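Local coordinates for hypothetical protein AGR_L_1239 (Agrobacterium tumefaciens str. C58, PDB 1VQS) that is of unknown function but belongs to the NIPSNAP family and adopts a ferredoxin-like fold that assembles through its beta sheet with other copies of itself, at residues F14-T19 with N104-P109; G51-E56 with V64-F69. All coordinates share one frame; numbering follows the deposited sequence.

How the contacts relate
Both contacts lie in the one antiparallel sheet of this ferredoxin-like chain, whose strands run in the order 48-55, 62-69, 14-22, 99-109. Contact 1 joins the first and last strands of the chain, 14-22 and 99-109, and contact 2, nested between them in the sequence, lies in the hairpin of 48-55 and 62-69. Their centres are about 10 Å apart. The middle strands 14-22 and 62-69 are neighbours, so the contacts meet directly: Phe14 N lies 2.8 Å from Phe69 O and Arg18 N 2.8 Å from His65 O, both probable hydrogen bonds. The outermost strands, 48-55 and 99-109, each pair with a strand of the second subunit, carrying the sheet across the interface.

Contact 1: residues F14-T19 with N104-P109; sequences FYEIRT and NKIMKP
On one face of this antiparallel strand pair, Ile17 CD1 reaches obliquely across to Met107 SE, 3.8 Å away. The extended Lys105 chain runs alongside Ile17, its CG 4.1 Å from Ile17 CB, and the isoleucine tip fits between the Lys105 chain and the Met107 selenium. Farther along, the edge of the Tyr15 ring meets Pro109, CD1 lying 4.1 Å from CD, with the two rings crossing at about a right angle. This is the pairing of first and last strands in a ferredoxin-like sheet, held by backbone bonds that include Tyr15 N to Met107 O and Met107 N to Tyr15 O. The other face turns toward helix 72-84, which Ile106 and Phe14 both touch at Leu72. Here Ile106 forks: CG2 meets Phe14 CD2 at 3.8 Å, while CD1 abuts Glu16 CB at 3.8 Å. Glu16, CG anti to its backbone N (chi1 -177°), extends to Asn104, whose ND2 gives OE2 a nearly straight 2.9 Å hydrogen bond. Arg18 NH1 bridges to the same oxygen at 2.8 Å; the two donors reach OE2 from opposite sides of the carboxylate plane, each well out of it, and Arg75 pairs with OE1.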
ATOM      1  N   PHE B  14      27.040   7.610  -1.468  1.00 20.35           N
ATOM      2  CA  PHE B  14      25.722   7.102  -1.051  1.00 19.95           C
ATOM      3  C   PHE B  14      24.689   8.101  -1.511  1.00 19.86           C
ATOM      4  O   PHE B  14      24.913   9.278  -1.406  1.00 21.47           O
ATOM      5  CB  PHE B  14      25.632   6.980   0.475  1.00 19.37           C
ATOM      6  CG  PHE B  14      26.469   5.883   1.055  1.00 20.92           C
ATOM      7  CD1 PHE B  14      27.785   6.106   1.402  1.00 21.25           C
ATOM      8  CD2 PHE B  14      25.929   4.616   1.247  1.00 22.80           C
ATOM      9  CE1 PHE B  14      28.577   5.056   1.938  1.00 24.00           C
ATOM     10  CE2 PHE B  14      26.707   3.582   1.776  1.00 22.37           C
ATOM     11  CZ  PHE B  14      28.018   3.809   2.117  1.00 23.56           C
ATOM     12  N   TYR B  15      23.565   7.616  -2.025  1.00 17.86           N
ATOM     13  CA  TYR B  15      22.510   8.477  -2.542  1.00 18.33           C
ATOM     14  C   TYR B  15      21.297   8.373  -1.648  1.00 19.60           C
ATOM     15  O   TYR B  15      20.743   7.280  -1.477  1.00 21.48           O
ATOM     16  CB  TYR B  15      22.193   8.100  -4.000  1.00 18.82           C
ATOM     17  CG  TYR B  15      23.317   8.545  -4.888  1.00 17.41           C
ATOM     18  CD1 TYR B  15      24.457   7.772  -5.045  1.00 18.79           C
ATOM     19  CD2 TYR B  15      23.283   9.794  -5.508  1.00 18.74           C
ATOM     20  CE1 TYR B  15      25.514   8.230  -5.801  1.00 20.22           C
ATOM     21  CE2 TYR B  15      24.317  10.244  -6.309  1.00 19.51           C
ATOM     22  CZ  TYR B  15      25.450   9.458  -6.433  1.00 18.35           C
ATOM     23  OH  TYR B  15      26.504   9.930  -7.207  1.00 20.83           O
ATOM     24  N   GLU B  16      20.867   9.501  -1.101  1.00 19.22           N
ATOM     25  CA  GLU B  16      19.637   9.552  -0.339  1.00 19.21           C
ATOM     26  C   GLU B  16      18.549  10.088  -1.221  1.00 19.96           C
ATOM     27  O   GLU B  16      18.683  11.159  -1.800  1.00 19.45           O
ATOM     28  CB  GLU B  16      19.753  10.471   0.854  1.00 19.60           C
ATOM     29  CG  GLU B  16      18.474  10.474   1.696  1.00 19.89           C
ATOM     30  CD  GLU B  16      18.528  11.411   2.892  1.00 22.32           C
ATOM     31  OE1 GLU B  16      19.575  12.079   3.091  1.00 21.03           O
ATOM     32  OE2 GLU B  16      17.522  11.483   3.667  1.00 21.69           O
ATOM     33  N   ILE B  17      17.459   9.335  -1.344  1.00 17.89           N
ATOM     34  CA  ILE B  17      16.309   9.774  -2.120  1.00 18.51           C
ATOM     35  C   ILE B  17      15.182  10.039  -1.133  1.00 18.44           C
ATOM     36  O   ILE B  17      14.785   9.149  -0.384  1.00 18.74           O
ATOM     37  CB  ILE B  17      15.888   8.703  -3.132  1.00 18.08           C
ATOM     38  CG1 ILE B  17      17.055   8.386  -4.083  1.00 19.53           C
ATOM     39  CG2 ILE B  17      14.611   9.154  -3.904  1.00 20.09           C
ATOM     40  CD1 ILE B  17      16.694   7.364  -5.170  1.00 21.22           C
ATOM     41  N   ARG B  18      14.727  11.296  -1.110  1.00 19.17           N
ATOM     42  CA  ARG B  18      13.660  11.767  -0.216  1.00 19.15           C
ATOM     43  C   ARG B  18      12.415  12.019  -1.058  1.00 20.35           C
ATOM     44  O   ARG B  18      12.486  12.753  -2.039  1.00 19.93           O
ATOM     45  CB  ARG B  18      14.102  13.046   0.494  1.00 18.58           C
ATOM     46  CG  ARG B  18      15.317  12.849   1.352  1.00 20.43           C
ATOM     47  CD  ARG B  18      15.723  14.069   2.124  1.00 22.56           C
ATOM     48  NE  ARG B  18      14.746  14.467   3.133  1.00 23.29           N
ATOM     49  CZ  ARG B  18      14.716  14.045   4.395  1.00 23.43           C
ATOM     50  NH1 ARG B  18      15.549  13.132   4.843  1.00 22.11           N
ATOM     51  NH2 ARG B  18      13.801  14.522   5.224  1.00 26.07           N
ATOM     52  N   THR B  19      11.289  11.431  -0.668  1.00 19.60           N
ATOM     53  CA  THR B  19      10.075  11.493  -1.444  1.00 19.16           C
ATOM     54  C   THR B  19       8.987  12.027  -0.522  1.00 19.84           C
ATOM     55  O   THR B  19       8.723  11.458   0.543  1.00 20.63           O
ATOM     56  CB  THR B  19       9.680  10.094  -1.991  1.00 19.98           C
ATOM     57  OG1 THR B  19      10.751   9.579  -2.802  1.00 20.05           O
ATOM     58  CG2 THR B  19       8.420  10.210  -2.824  1.00 21.86           C
ATOM     59  N   ASN B 104      12.393   8.419   3.222  1.00 18.38           N
ATOM     60  CA  ASN B 104      13.700   8.442   2.608  1.00 19.16           C
ATOM     61  C   ASN B 104      14.269   7.044   2.510  1.00 19.88           C
ATOM     62  O   ASN B 104      13.835   6.136   3.211  1.00 20.33           O
ATOM     63  CB  ASN B 104      14.658   9.413   3.316  1.00 19.41           C
ATOM     64  CG  ASN B 104      14.916   9.091   4.775  1.00 20.50           C
ATOM     65  OD1 ASN B 104      14.152   8.386   5.429  1.00 21.61           O
ATOM     66  ND2 ASN B 104      16.032   9.631   5.299  1.00 21.16           N
ATOM     67  N   LYS B 105      15.238   6.909   1.638  1.00 19.01           N
ATOM     68  CA  LYS B 105      15.964   5.646   1.465  1.00 17.79           C
ATOM     69  C   LYS B 105      17.377   5.993   1.053  1.00 19.87           C
ATOM     70  O   LYS B 105      17.639   7.054   0.465  1.00 18.43           O
ATOM     71  CB  LYS B 105      15.294   4.719   0.419  1.00 20.09           C
ATOM     72  CG  LYS B 105      15.054   5.312  -0.947  1.00 19.29           C
ATOM     73  CD  LYS B 105      14.139   4.423  -1.798  1.00 20.40           C
ATOM     74  CE  LYS B 105      13.865   4.988  -3.177  1.00 21.48           C
ATOM     75  NZ  LYS B 105      12.783   4.142  -3.850  1.00 21.87           N
ATOM     76  N   ILE B 106      18.290   5.088   1.396  1.00 19.25           N
ATOM     77  CA  ILE B 106      19.690   5.150   0.967  1.00 19.35           C
ATOM     78  C   ILE B 106      19.947   4.069  -0.078  1.00 19.92           C
ATOM     79  O   ILE B 106      19.624   2.917   0.147  1.00 20.63           O
ATOM     80  CB  ILE B 106      20.667   4.969   2.139  1.00 18.88           C
ATOM     81  CG1 ILE B 106      20.432   6.067   3.187  1.00 20.59           C
ATOM     82  CG2 ILE B 106      22.138   4.911   1.649  1.00 20.56           C
ATOM     83  CD1 ILE B 106      20.851   7.443   2.793  1.00 22.43           C
HETATM   84  N   MSE B 107      20.526   4.463  -1.215  1.00 19.33           N
HETATM   85  CA  MSE B 107      20.843   3.559  -2.296  1.00 20.16           C
HETATM   86  C   MSE B 107      22.317   3.748  -2.695  1.00 21.04           C
HETATM   87  O   MSE B 107      22.939   4.782  -2.374  1.00 20.51           O
HETATM   88  CB  MSE B 107      19.819   3.767  -3.443  1.00 23.68           C
HETATM   89  CG  MSE B 107      18.233   3.599  -2.994  1.00 22.81           C
HETATM   90 SE   MSE B 107      17.257   3.633  -4.549  1.00 36.06          SE
HETATM   91  CE  MSE B 107      17.491   1.838  -5.081  1.00 23.33           C
ATOM     92  N   LYS B 108      22.882   2.728  -3.324  1.00 19.19           N
ATOM     93  CA  LYS B 108      24.255   2.761  -3.808  1.00 18.38           C
ATOM     94  C   LYS B 108      24.203   2.766  -5.319  1.00 18.31           C
ATOM     95  O   LYS B 108      23.260   2.256  -5.903  1.00 19.03           O
ATOM     96  CB  LYS B 108      25.020   1.529  -3.343  1.00 19.55           C
ATOM     97  CG  LYS B 108      25.357   1.493  -1.873  1.00 23.28           C
ATOM     98  CD  LYS B 108      26.389   0.384  -1.646  1.00 27.21           C
ATOM     99  CE  LYS B 108      26.669   0.169  -0.190  1.00 33.72           C
ATOM    100  NZ  LYS B 108      27.654  -0.928  -0.044  1.00 29.64           N
ATOM    101  N   PRO B 109      25.198   3.386  -5.954  1.00 18.61           N
ATOM    102  CA  PRO B 109      25.277   3.396  -7.422  1.00 17.92           C
ATOM    103  C   PRO B 109      25.783   2.075  -8.001  1.00 20.23           C
ATOM    104  O   PRO B 109      26.770   1.483  -7.500  1.00 19.52           O
ATOM    105  CB  PRO B 109      26.296   4.491  -7.707  1.00 18.38           C
ATOM    106  CG  PRO B 109      27.180   4.488  -6.482  1.00 19.97           C
ATOM    107  CD  PRO B 109      26.296   4.136  -5.321  1.00 17.20           C
TER

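Contact 2: residues G51-E56 with V64-F69; sequences GYFFSE and VHIWAF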
ATOM      1  N   GLY B  51      19.626  16.190  -7.447  1.00 19.54           N
ATOM      2  CA  GLY B  51      18.489  16.542  -8.273  1.00 18.91           C
ATOM      3  C   GLY B  51      17.290  16.872  -7.409  1.00 20.11           C
ATOM      4  O   GLY B  51      17.222  16.462  -6.253  1.00 20.76           O
ATOM      5  N   TYR B  52      16.362  17.647  -7.959  1.00 18.46           N
ATOM      6  CA  TYR B  52      15.204  18.093  -7.208  1.00 18.18           C
ATOM      7  C   TYR B  52      14.045  18.171  -8.191  1.00 18.22           C
ATOM      8  O   TYR B  52      14.063  18.994  -9.097  1.00 19.04           O
ATOM      9  CB  TYR B  52      15.495  19.450  -6.574  1.00 18.32           C
ATOM     10  CG  TYR B  52      14.728  19.719  -5.273  1.00 19.38           C
ATOM     11  CD1 TYR B  52      13.347  19.867  -5.262  1.00 20.92           C
ATOM     12  CD2 TYR B  52      15.409  19.884  -4.067  1.00 19.96           C
ATOM     13  CE1 TYR B  52      12.647  20.120  -4.066  1.00 18.35           C
ATOM     14  CE2 TYR B  52      14.716  20.138  -2.870  1.00 18.23           C
ATOM     15  CZ  TYR B  52      13.333  20.256  -2.880  1.00 19.58           C
ATOM     16  OH  TYR B  52      12.613  20.528  -1.705  1.00 21.37           O
ATOM     17  N   PHE B  53      13.025  17.331  -7.994  1.00 19.59           N
ATOM     18  CA  PHE B  53      11.991  17.085  -9.002  1.00 18.40           C
ATOM     19  C   PHE B  53      10.596  17.180  -8.410  1.00 18.78           C
ATOM     20  O   PHE B  53      10.394  16.981  -7.225  1.00 20.38           O
ATOM     21  CB  PHE B  53      12.143  15.683  -9.609  1.00 19.20           C
ATOM     22  CG  PHE B  53      13.554  15.359 -10.035  1.00 18.31           C
ATOM     23  CD1 PHE B  53      14.057  15.872 -11.201  1.00 20.47           C
ATOM     24  CD2 PHE B  53      14.385  14.562  -9.269  1.00 20.26           C
ATOM     25  CE1 PHE B  53      15.352  15.592 -11.616  1.00 21.47           C
ATOM     26  CE2 PHE B  53      15.712  14.290  -9.694  1.00 21.54           C
ATOM     27  CZ  PHE B  53      16.167  14.798 -10.867  1.00 21.30           C
ATOM     28  N   PHE B  54       9.651  17.455  -9.293  1.00 18.24           N
ATOM     29  CA  PHE B  54       8.237  17.436  -8.946  1.00 18.07           C
ATOM     30  C   PHE B  54       7.458  16.627  -9.972  1.00 18.46           C
ATOM     31  O   PHE B  54       7.894  16.434 -11.096  1.00 20.08           O
ATOM     32  CB  PHE B  54       7.647  18.844  -8.795  1.00 19.07           C
ATOM     33  CG  PHE B  54       7.694  19.676 -10.021  1.00 18.79           C
ATOM     34  CD1 PHE B  54       8.836  20.393 -10.356  1.00 21.06           C
ATOM     35  CD2 PHE B  54       6.581  19.781 -10.834  1.00 22.80           C
ATOM     36  CE1 PHE B  54       8.851  21.186 -11.476  1.00 21.39           C
ATOM     37  CE2 PHE B  54       6.594  20.563 -11.968  1.00 23.25           C
ATOM     38  CZ  PHE B  54       7.730  21.258 -12.291  1.00 21.41           C
ATOM     39  N   SER B  55       6.337  16.045  -9.549  0.50 20.53           N
ATOM     40  CA  SER B  55       5.707  15.040 -10.394  0.50 21.14           C
ATOM     41  C   SER B  55       4.867  15.619 -11.545  0.50 20.08           C
ATOM     42  O   SER B  55       4.251  16.670 -11.417  0.50 21.66           O
ATOM     43  CB  SER B  55       4.929  14.008  -9.554  0.50 21.88           C
ATOM     44  OG  SER B  55       4.052  14.574  -8.607  0.50 15.28           O
ATOM     45  N   GLU B  56       4.861  14.880 -12.663  1.00 18.94           N
ATOM     46  CA  GLU B  56       4.088  15.148 -13.863  1.00 19.82           C
ATOM     47  C   GLU B  56       3.173  13.983 -14.242  1.00 19.03           C
ATOM     48  O   GLU B  56       1.993  14.194 -14.510  1.00 20.30           O
ATOM     49  CB  GLU B  56       5.034  15.437 -15.036  0.50 20.90           C
ATOM     50  CG  GLU B  56       4.337  15.644 -16.387  0.50 20.09           C
ATOM     51  CD  GLU B  56       3.310  16.787 -16.366  0.50 24.08           C
ATOM     52  OE1 GLU B  56       3.519  17.766 -15.626  0.50 25.16           O
ATOM     53  OE2 GLU B  56       2.293  16.722 -17.097  0.50 20.72           O
ATOM     54  N   VAL B  64      10.515  14.800  -5.195  1.00 18.74           N
ATOM     55  CA  VAL B  64      11.627  13.887  -4.952  1.00 18.96           C
ATOM     56  C   VAL B  64      12.905  14.674  -5.005  1.00 19.58           C
ATOM     57  O   VAL B  64      13.141  15.398  -5.965  1.00 19.53           O
ATOM     58  CB  VAL B  64      11.692  12.808  -5.996  1.00 19.73           C
ATOM     59  CG1 VAL B  64      13.015  12.007  -5.889  1.00 21.83           C
ATOM     60  CG2 VAL B  64      10.519  11.860  -5.869  1.00 19.96           C
ATOM     61  N   HIS B  65      13.721  14.584  -3.966  1.00 20.03           N
ATOM     62  CA  HIS B  65      15.033  15.198  -4.035  1.00 20.67           C
ATOM     63  C   HIS B  65      16.084  14.209  -3.580  1.00 18.93           C
ATOM     64  O   HIS B  65      15.803  13.320  -2.783  1.00 19.67           O
ATOM     65  CB  HIS B  65      15.124  16.574  -3.346  1.00 19.93           C
ATOM     66  CG  HIS B  65      14.657  16.639  -1.920  1.00 22.65           C
ATOM     67  ND1 HIS B  65      15.501  16.908  -0.856  1.00 23.92           N
ATOM     68  CD2 HIS B  65      13.414  16.576  -1.399  1.00 26.13           C
ATOM     69  CE1 HIS B  65      14.793  16.977   0.252  1.00 23.32           C
ATOM     70  NE2 HIS B  65      13.526  16.779  -0.043  1.00 25.71           N
ATOM     71  N   ILE B  66      17.269  14.344  -4.178  1.00 19.39           N
ATOM     72  CA  ILE B  66      18.335  13.397  -4.053  1.00 19.26           C
ATOM     73  C   ILE B  66      19.611  14.121  -3.654  1.00 18.22           C
ATOM     74  O   ILE B  66      19.970  15.157  -4.238  1.00 18.26           O
ATOM     75  CB  ILE B  66      18.568  12.703  -5.373  1.00 19.32           C
ATOM     76  CG1 ILE B  66      17.266  12.098  -5.889  1.00 20.54           C
ATOM     77  CG2 ILE B  66      19.662  11.688  -5.217  1.00 19.86           C
ATOM     78  CD1 ILE B  66      17.415  11.291  -7.149  1.00 21.33           C
ATOM     79  N   TRP B  67      20.308  13.555  -2.665  1.00 18.48           N
ATOM     80  CA  TRP B  67      21.544  14.111  -2.130  1.00 19.28           C
ATOM     81  C   TRP B  67      22.597  13.017  -2.147  1.00 20.27           C
ATOM     82  O   TRP B  67      22.262  11.849  -1.938  1.00 20.05           O
ATOM     83  CB  TRP B  67      21.322  14.553  -0.674  1.00 21.38           C
ATOM     84  CG  TRP B  67      20.321  15.636  -0.556  1.00 20.97           C
ATOM     85  CD1 TRP B  67      18.952  15.490  -0.477  1.00 22.86           C
ATOM     86  CD2 TRP B  67      20.572  17.050  -0.560  1.00 20.61           C
ATOM     87  NE1 TRP B  67      18.352  16.725  -0.430  1.00 22.97           N
ATOM     88  CE2 TRP B  67      19.321  17.692  -0.446  1.00 22.05           C
ATOM     89  CE3 TRP B  67      21.730  17.830  -0.611  1.00 20.33           C
ATOM     90  CZ2 TRP B  67      19.195  19.080  -0.403  1.00 22.49           C
ATOM     91  CZ3 TRP B  67      21.596  19.223  -0.556  1.00 21.42           C
ATOM     92  CH2 TRP B  67      20.326  19.818  -0.446  1.00 21.00           C
ATOM     93  N   ALA B  68      23.865  13.389  -2.341  1.00 19.82           N
ATOM     94  CA  ALA B  68      25.008  12.444  -2.326  1.00 19.70           C
ATOM     95  C   ALA B  68      25.858  12.716  -1.109  1.00 19.61           C
ATOM     96  O   ALA B  68      26.126  13.880  -0.807  1.00 21.13           O
ATOM     97  CB  ALA B  68      25.871  12.637  -3.553  1.00 19.89           C
ATOM     98  N   PHE B  69      26.292  11.635  -0.443  1.00 17.91           N
ATOM     99  CA  PHE B  69      27.157  11.706   0.753  1.00 18.94           C
ATOM    100  C   PHE B  69      28.322  10.737   0.648  1.00 19.53           C
ATOM    101  O   PHE B  69      28.169   9.643   0.087  1.00 20.65           O
ATOM    102  CB  PHE B  69      26.342  11.348   2.001  1.00 19.85           C
ATOM    103  CG  PHE B  69      25.191  12.272   2.255  1.00 19.41           C
ATOM    104  CD1 PHE B  69      25.420  13.509   2.801  1.00 17.90           C
ATOM    105  CD2 PHE B  69      23.891  11.913   1.957  1.00 19.71           C
ATOM    106  CE1 PHE B  69      24.367  14.390   3.040  1.00 18.75           C
ATOM    107  CE2 PHE B  69      22.844  12.790   2.182  1.00 18.75           C
ATOM    108  CZ  PHE B  69      23.082  14.024   2.741  1.00 19.45           C
TER
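The beta hairpin of strands 48-55 and 62-69, part of the ferredoxin-like sheet, is closed here by three antiparallel residue pairs. Gly51 with Ile66 and Phe53 with Val64 are the hydrogen-bonded pairs. Phe53 N reaches Val64 O at 2.8 Å, nearly along the carbonyl axis, whereas Val64 N meets Phe53 O from above the carbonyl plane. At the Gly51 end the bond from Ile66 N to Gly51 O is 3.0 Å, and its return from Gly51 N to Ile66 O is weak. Phe53 curls back over Gly51, where a side chain would collide with the ring; the ring edge faces Ile66 CD1, 4.3 Å from CE2. On the opposite face, the non-hydrogen-bonded pair Tyr52 and His65 stacks side by side. This close pairing puts His65 CB over the tyrosine face, 3.4 Å from Tyr52 CD2, and chi1 of 53°, with CG in the crowded position between backbone N and carbonyl carbon, swings the imidazole into an offset stack with centroids 4.6 Å apart and planes at 12°. Trp67 NE1 donates to His65 ND1 at 2.9 Å, close to both ring planes, while Tyr52 OH pairs with Tyr30 OH. Because ND1 serves as acceptor of this hydrogen bond, the hydrogen of a neutral His65 would be expected at NE2, and the stack and the indole bond together would limit rotation of the buried imidazole.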